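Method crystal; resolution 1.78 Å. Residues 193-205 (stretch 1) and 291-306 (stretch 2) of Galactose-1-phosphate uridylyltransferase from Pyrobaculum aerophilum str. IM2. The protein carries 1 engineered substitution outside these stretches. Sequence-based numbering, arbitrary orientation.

Stretch 1, residues 193-205: FVPFYAKWPHEVH
Stretch 2 291-306: LFTLDTTPEETAARIK

How do the two stretches lie together? Strand 202-205 crosses helix 298-306 at -80°, axes 9.0 Å apart at closest approach, and together the stretches bury 755 Å². Before that strand, Pro-195 to Ala-198 form a type I turn; Thr-297 caps the helix, its OG1 accepting from Glu-300 N at 3.0 Å.

What fills the hollow beside the helix? Val-194 (chi1 t) points toward it, with Val-194 CA 5.6 Å from Ala-302 CA, and the two side chains touch: Val-194 CG2 lies 3.6 Å from Ala-302 CB, and Val-194 CG1 3.8 Å from Pro-298 CB. Ile-305 (m, t) extends CD1 to 4.0 Å from Val-194 CG2 and 3.8 Å from Val-204 CG2.

Where does Phe-292 fit? Its ring (chi1 m, chi2 89°) lies under Lys-199, whose CD sits 3.8 Å from the ring centroid, 8° off the normal. The ring's edge turns toward the Trp-200 face, planes at 74°, with Phe-292 CE2 3.6 Å from Trp-200 CZ2. Leu-294 (m, t) brings CD1 within 3.4 Å of Ala-198 O.

Which polar bond joins the stretches directly? Arg-304 NH1 donates to His-202 NE2 at 2.9 Å and 155°, meeting the imidazole (chi1 m, chi2 86°) edge-on, while Thr-301 CG2 packs 3.7 Å from His-202 CD2.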

# COMPACT_ATOMS: atom_id res chain seq x y z
N PHE A 193 -5.07 -14.50 15.26
CA PHE A 193 -4.43 -15.54 14.41
C PHE A 193 -3.68 -14.83 13.30
O PHE A 193 -4.04 -13.71 12.90
CB PHE A 193 -5.46 -16.57 13.91
CG PHE A 193 -6.56 -15.98 13.07
CD1 PHE A 193 -6.42 -15.85 11.71
CD2 PHE A 193 -7.74 -15.52 13.66
CE1 PHE A 193 -7.43 -15.31 10.94
CE2 PHE A 193 -8.73 -14.94 12.88
CZ PHE A 193 -8.59 -14.88 11.51
N VAL A 194 -2.67 -15.51 12.76
CA VAL A 194 -2.04 -15.08 11.50
C VAL A 194 -2.95 -15.59 10.39
O VAL A 194 -3.21 -16.80 10.30
CB VAL A 194 -0.61 -15.60 11.37
CG1 VAL A 194 -0.06 -15.20 10.02
CG2 VAL A 194 0.28 -15.07 12.49
N PRO A 195 -3.53 -14.74 9.53
CA PRO A 195 -4.36 -15.29 8.47
C PRO A 195 -3.56 -16.09 7.44
O PRO A 195 -2.36 -15.81 7.22
CB PRO A 195 -4.93 -14.05 7.77
CG PRO A 195 -4.04 -12.91 8.18
CD PRO A 195 -3.49 -13.28 9.54
N PHE A 196 -4.22 -17.06 6.81
CA PHE A 196 -3.63 -17.85 5.69
C PHE A 196 -3.08 -16.90 4.62
O PHE A 196 -2.02 -17.13 4.03
CB PHE A 196 -4.66 -18.78 5.07
CG PHE A 196 -4.08 -19.70 4.03
CD1 PHE A 196 -3.38 -20.83 4.39
CD2 PHE A 196 -4.27 -19.46 2.68
CE1 PHE A 196 -2.83 -21.67 3.45
CE2 PHE A 196 -3.74 -20.33 1.73
CZ PHE A 196 -3.06 -21.46 2.12
N TYR A 197 -3.79 -15.81 4.41
CA TYR A 197 -3.56 -14.78 3.36
C TYR A 197 -2.84 -13.56 3.96
O TYR A 197 -2.95 -12.47 3.36
CB TYR A 197 -4.91 -14.38 2.73
CG TYR A 197 -6.03 -14.14 3.74
CD1 TYR A 197 -6.79 -15.20 4.24
CD2 TYR A 197 -6.31 -12.87 4.23
CE1 TYR A 197 -7.80 -15.01 5.15
CE2 TYR A 197 -7.27 -12.67 5.21
CZ TYR A 197 -8.05 -13.74 5.64
OH TYR A 197 -8.98 -13.54 6.62
N ALA A 198 -2.03 -13.75 5.01
CA ALA A 198 -1.12 -12.70 5.53
C ALA A 198 -0.25 -12.16 4.38
O ALA A 198 0.20 -12.96 3.51
CB ALA A 198 -0.24 -13.25 6.63
N LYS A 199 -0.01 -10.84 4.39
CA LYS A 199 0.79 -10.10 3.38
C LYS A 199 2.00 -9.41 4.00
O LYS A 199 2.98 -9.07 3.26
CB LYS A 199 -0.02 -8.94 2.82
CG LYS A 199 -1.18 -9.33 1.97
CD LYS A 199 -2.15 -8.18 1.83
CE LYS A 199 -3.50 -8.75 1.46
NZ LYS A 199 -3.95 -9.76 2.45
N TRP A 200 1.93 -9.10 5.27
CA TRP A 200 2.98 -8.34 5.98
C TRP A 200 3.79 -9.29 6.87
O TRP A 200 3.34 -10.39 7.20
CB TRP A 200 2.34 -7.12 6.69
CG TRP A 200 1.59 -6.27 5.72
CD1 TRP A 200 0.23 -6.18 5.55
CD2 TRP A 200 2.17 -5.45 4.68
NE1 TRP A 200 -0.06 -5.35 4.51
CE2 TRP A 200 1.10 -4.87 3.97
CE3 TRP A 200 3.48 -5.14 4.31
CZ2 TRP A 200 1.31 -4.04 2.89
CZ3 TRP A 200 3.69 -4.29 3.24
CH2 TRP A 200 2.60 -3.79 2.52
N PRO A 201 5.04 -8.92 7.23
CA PRO A 201 6.00 -9.87 7.80
C PRO A 201 5.53 -10.44 9.15
O PRO A 201 5.82 -11.59 9.39
CB PRO A 201 7.28 -9.06 8.02
CG PRO A 201 7.11 -7.84 7.17
CD PRO A 201 5.65 -7.61 6.94
N HIS A 202 4.81 -9.66 9.97
CA HIS A 202 4.15 -10.20 11.18
C HIS A 202 2.71 -9.74 11.23
O HIS A 202 2.45 -8.73 11.98
CB HIS A 202 4.86 -9.76 12.46
CG HIS A 202 6.19 -10.42 12.63
ND1 HIS A 202 7.36 -9.91 12.06
CD2 HIS A 202 6.53 -11.56 13.26
CE1 HIS A 202 8.37 -10.72 12.39
NE2 HIS A 202 7.89 -11.74 13.12
N GLU A 203 1.78 -10.50 10.67
CA GLU A 203 0.40 -9.99 10.50
C GLU A 203 -0.52 -10.82 11.39
O GLU A 203 -0.47 -12.04 11.32
CB GLU A 203 0.00 -10.00 9.03
CG GLU A 203 -1.44 -9.52 8.83
CD GLU A 203 -1.75 -9.21 7.37
OE1 GLU A 203 -0.82 -9.34 6.54
OE2 GLU A 203 -2.94 -8.91 7.08
N VAL A 204 -1.26 -10.14 12.24
CA VAL A 204 -2.22 -10.79 13.16
C VAL A 204 -3.57 -10.10 13.01
O VAL A 204 -3.64 -8.84 13.03
CB VAL A 204 -1.70 -10.76 14.61
CG1 VAL A 204 -2.72 -11.43 15.53
CG2 VAL A 204 -0.35 -11.40 14.78
N HIS A 205 -4.63 -10.90 12.81
CA HIS A 205 -6.02 -10.39 12.78
C HIS A 205 -6.71 -10.78 14.08
O HIS A 205 -6.50 -11.95 14.55
CB HIS A 205 -6.75 -10.93 11.56
CG HIS A 205 -6.27 -10.36 10.28
ND1 HIS A 205 -7.00 -10.49 9.14
CD2 HIS A 205 -5.12 -9.72 9.97
CE1 HIS A 205 -6.32 -9.94 8.15
NE2 HIS A 205 -5.14 -9.47 8.63
N LEU A 291 0.77 -6.52 -5.24
CA LEU A 291 1.35 -7.87 -5.08
C LEU A 291 2.19 -7.85 -3.80
O LEU A 291 2.95 -6.86 -3.58
CB LEU A 291 2.20 -8.11 -6.32
CG LEU A 291 2.31 -9.48 -6.93
CD1 LEU A 291 0.94 -10.14 -7.14
CD2 LEU A 291 3.10 -9.38 -8.25
N PHE A 292 2.10 -8.90 -3.01
CA PHE A 292 2.82 -8.99 -1.74
C PHE A 292 3.70 -10.28 -1.75
O PHE A 292 3.38 -11.28 -2.48
CB PHE A 292 1.78 -9.00 -0.64
CG PHE A 292 0.84 -7.83 -0.75
CD1 PHE A 292 -0.30 -7.90 -1.50
CD2 PHE A 292 1.15 -6.64 -0.12
CE1 PHE A 292 -1.13 -6.79 -1.65
CE2 PHE A 292 0.33 -5.54 -0.26
CZ PHE A 292 -0.82 -5.63 -1.01
N THR A 293 4.81 -10.19 -1.01
CA THR A 293 5.81 -11.28 -0.89
C THR A 293 6.06 -11.57 0.59
O THR A 293 6.16 -10.67 1.41
CB THR A 293 7.08 -10.93 -1.67
OG1 THR A 293 7.69 -9.79 -1.05
CG2 THR A 293 6.80 -10.57 -3.11
N LEU A 294 6.23 -12.85 0.89
CA LEU A 294 6.65 -13.31 2.23
C LEU A 294 7.84 -14.23 2.08
O LEU A 294 7.82 -15.09 1.15
CB LEU A 294 5.54 -14.10 2.92
CG LEU A 294 4.38 -13.27 3.38
CD1 LEU A 294 3.32 -14.17 4.01
CD2 LEU A 294 4.86 -12.19 4.34
N ASP A 295 8.82 -14.06 2.95
CA ASP A 295 10.03 -14.89 2.93
C ASP A 295 9.91 -15.96 4.01
O ASP A 295 10.89 -16.71 4.20
CB ASP A 295 11.28 -14.02 3.07
CG ASP A 295 11.51 -13.50 4.48
OD1 ASP A 295 10.68 -13.74 5.38
OD2 ASP A 295 12.57 -12.87 4.65
N THR A 296 8.77 -16.00 4.68
CA THR A 296 8.49 -16.94 5.79
C THR A 296 7.04 -17.37 5.70
O THR A 296 6.17 -16.51 5.46
CB THR A 296 8.80 -16.30 7.15
OG1 THR A 296 10.14 -15.80 7.09
CG2 THR A 296 8.66 -17.29 8.27
N THR A 297 6.73 -18.65 5.92
CA THR A 297 5.28 -19.00 5.83
C THR A 297 4.51 -18.33 6.95
O THR A 297 5.02 -18.19 8.05
CB THR A 297 5.05 -20.51 5.82
OG1 THR A 297 5.36 -21.00 7.12
CG2 THR A 297 5.84 -21.21 4.75
N PRO A 298 3.23 -17.98 6.72
CA PRO A 298 2.33 -17.57 7.80
C PRO A 298 2.30 -18.56 8.96
O PRO A 298 2.12 -18.14 10.08
CB PRO A 298 0.99 -17.42 7.07
CG PRO A 298 1.36 -17.01 5.65
CD PRO A 298 2.64 -17.78 5.39
N GLU A 299 2.39 -19.85 8.66
CA GLU A 299 2.34 -20.93 9.68
C GLU A 299 3.58 -20.85 10.58
O GLU A 299 3.43 -20.90 11.81
CB GLU A 299 2.20 -22.28 9.00
CG GLU A 299 0.87 -22.43 8.27
CD GLU A 299 0.80 -21.70 6.93
OE1 GLU A 299 1.83 -21.63 6.22
OE2 GLU A 299 -0.26 -21.14 6.63
N GLU A 300 4.76 -20.67 10.01
CA GLU A 300 5.99 -20.51 10.83
C GLU A 300 5.90 -19.19 11.60
O GLU A 300 6.25 -19.18 12.79
CB GLU A 300 7.25 -20.52 9.96
CG GLU A 300 8.53 -20.32 10.75
CD GLU A 300 9.85 -20.51 10.00
OE1 GLU A 300 9.87 -21.15 8.91
OE2 GLU A 300 10.88 -20.02 10.50
N THR A 301 5.42 -18.11 10.99
CA THR A 301 5.33 -16.80 11.68
C THR A 301 4.34 -16.91 12.86
O THR A 301 4.67 -16.44 13.95
CB THR A 301 5.10 -15.67 10.68
OG1 THR A 301 6.27 -15.65 9.84
CG2 THR A 301 4.91 -14.37 11.43
N ALA A 302 3.17 -17.52 12.67
CA ALA A 302 2.26 -17.78 13.80
C ALA A 302 2.98 -18.52 14.95
O ALA A 302 2.78 -18.15 16.12
CB ALA A 302 1.08 -18.53 13.29
N ALA A 303 3.75 -19.55 14.65
CA ALA A 303 4.41 -20.37 15.71
C ALA A 303 5.36 -19.47 16.50
O ALA A 303 5.43 -19.57 17.76
CB ALA A 303 5.15 -21.55 15.10
N ARG A 304 6.11 -18.62 15.79
CA ARG A 304 7.11 -17.72 16.43
C ARG A 304 6.43 -16.65 17.28
O ARG A 304 6.86 -16.38 18.43
CB ARG A 304 7.99 -17.02 15.39
CG ARG A 304 9.02 -17.93 14.78
CD ARG A 304 9.75 -17.16 13.69
NE ARG A 304 10.58 -16.02 14.14
CZ ARG A 304 10.31 -14.69 13.96
NH1 ARG A 304 9.19 -14.29 13.36
NH2 ARG A 304 11.19 -13.79 14.40
N ILE A 305 5.35 -16.06 16.76
CA ILE A 305 4.58 -15.04 17.53
C ILE A 305 4.02 -15.72 18.78
O ILE A 305 4.14 -15.15 19.87
CB ILE A 305 3.46 -14.41 16.67
CG1 ILE A 305 4.06 -13.61 15.51
CG2 ILE A 305 2.51 -13.57 17.50
CD1 ILE A 305 3.05 -13.05 14.60
N LYS A 306 3.42 -16.88 18.60
CA LYS A 306 2.77 -17.60 19.73
C LYS A 306 3.82 -17.89 20.81
O LYS A 306 3.49 -17.69 22.03
CB LYS A 306 2.02 -18.84 19.27
CG LYS A 306 1.18 -19.53 20.35
CD LYS A 306 0.63 -20.79 19.77
CE LYS A 306 -0.77 -21.08 20.23
NZ LYS A 306 -0.69 -21.64 21.59
O HOH W 1 5.50 -8.70 3.45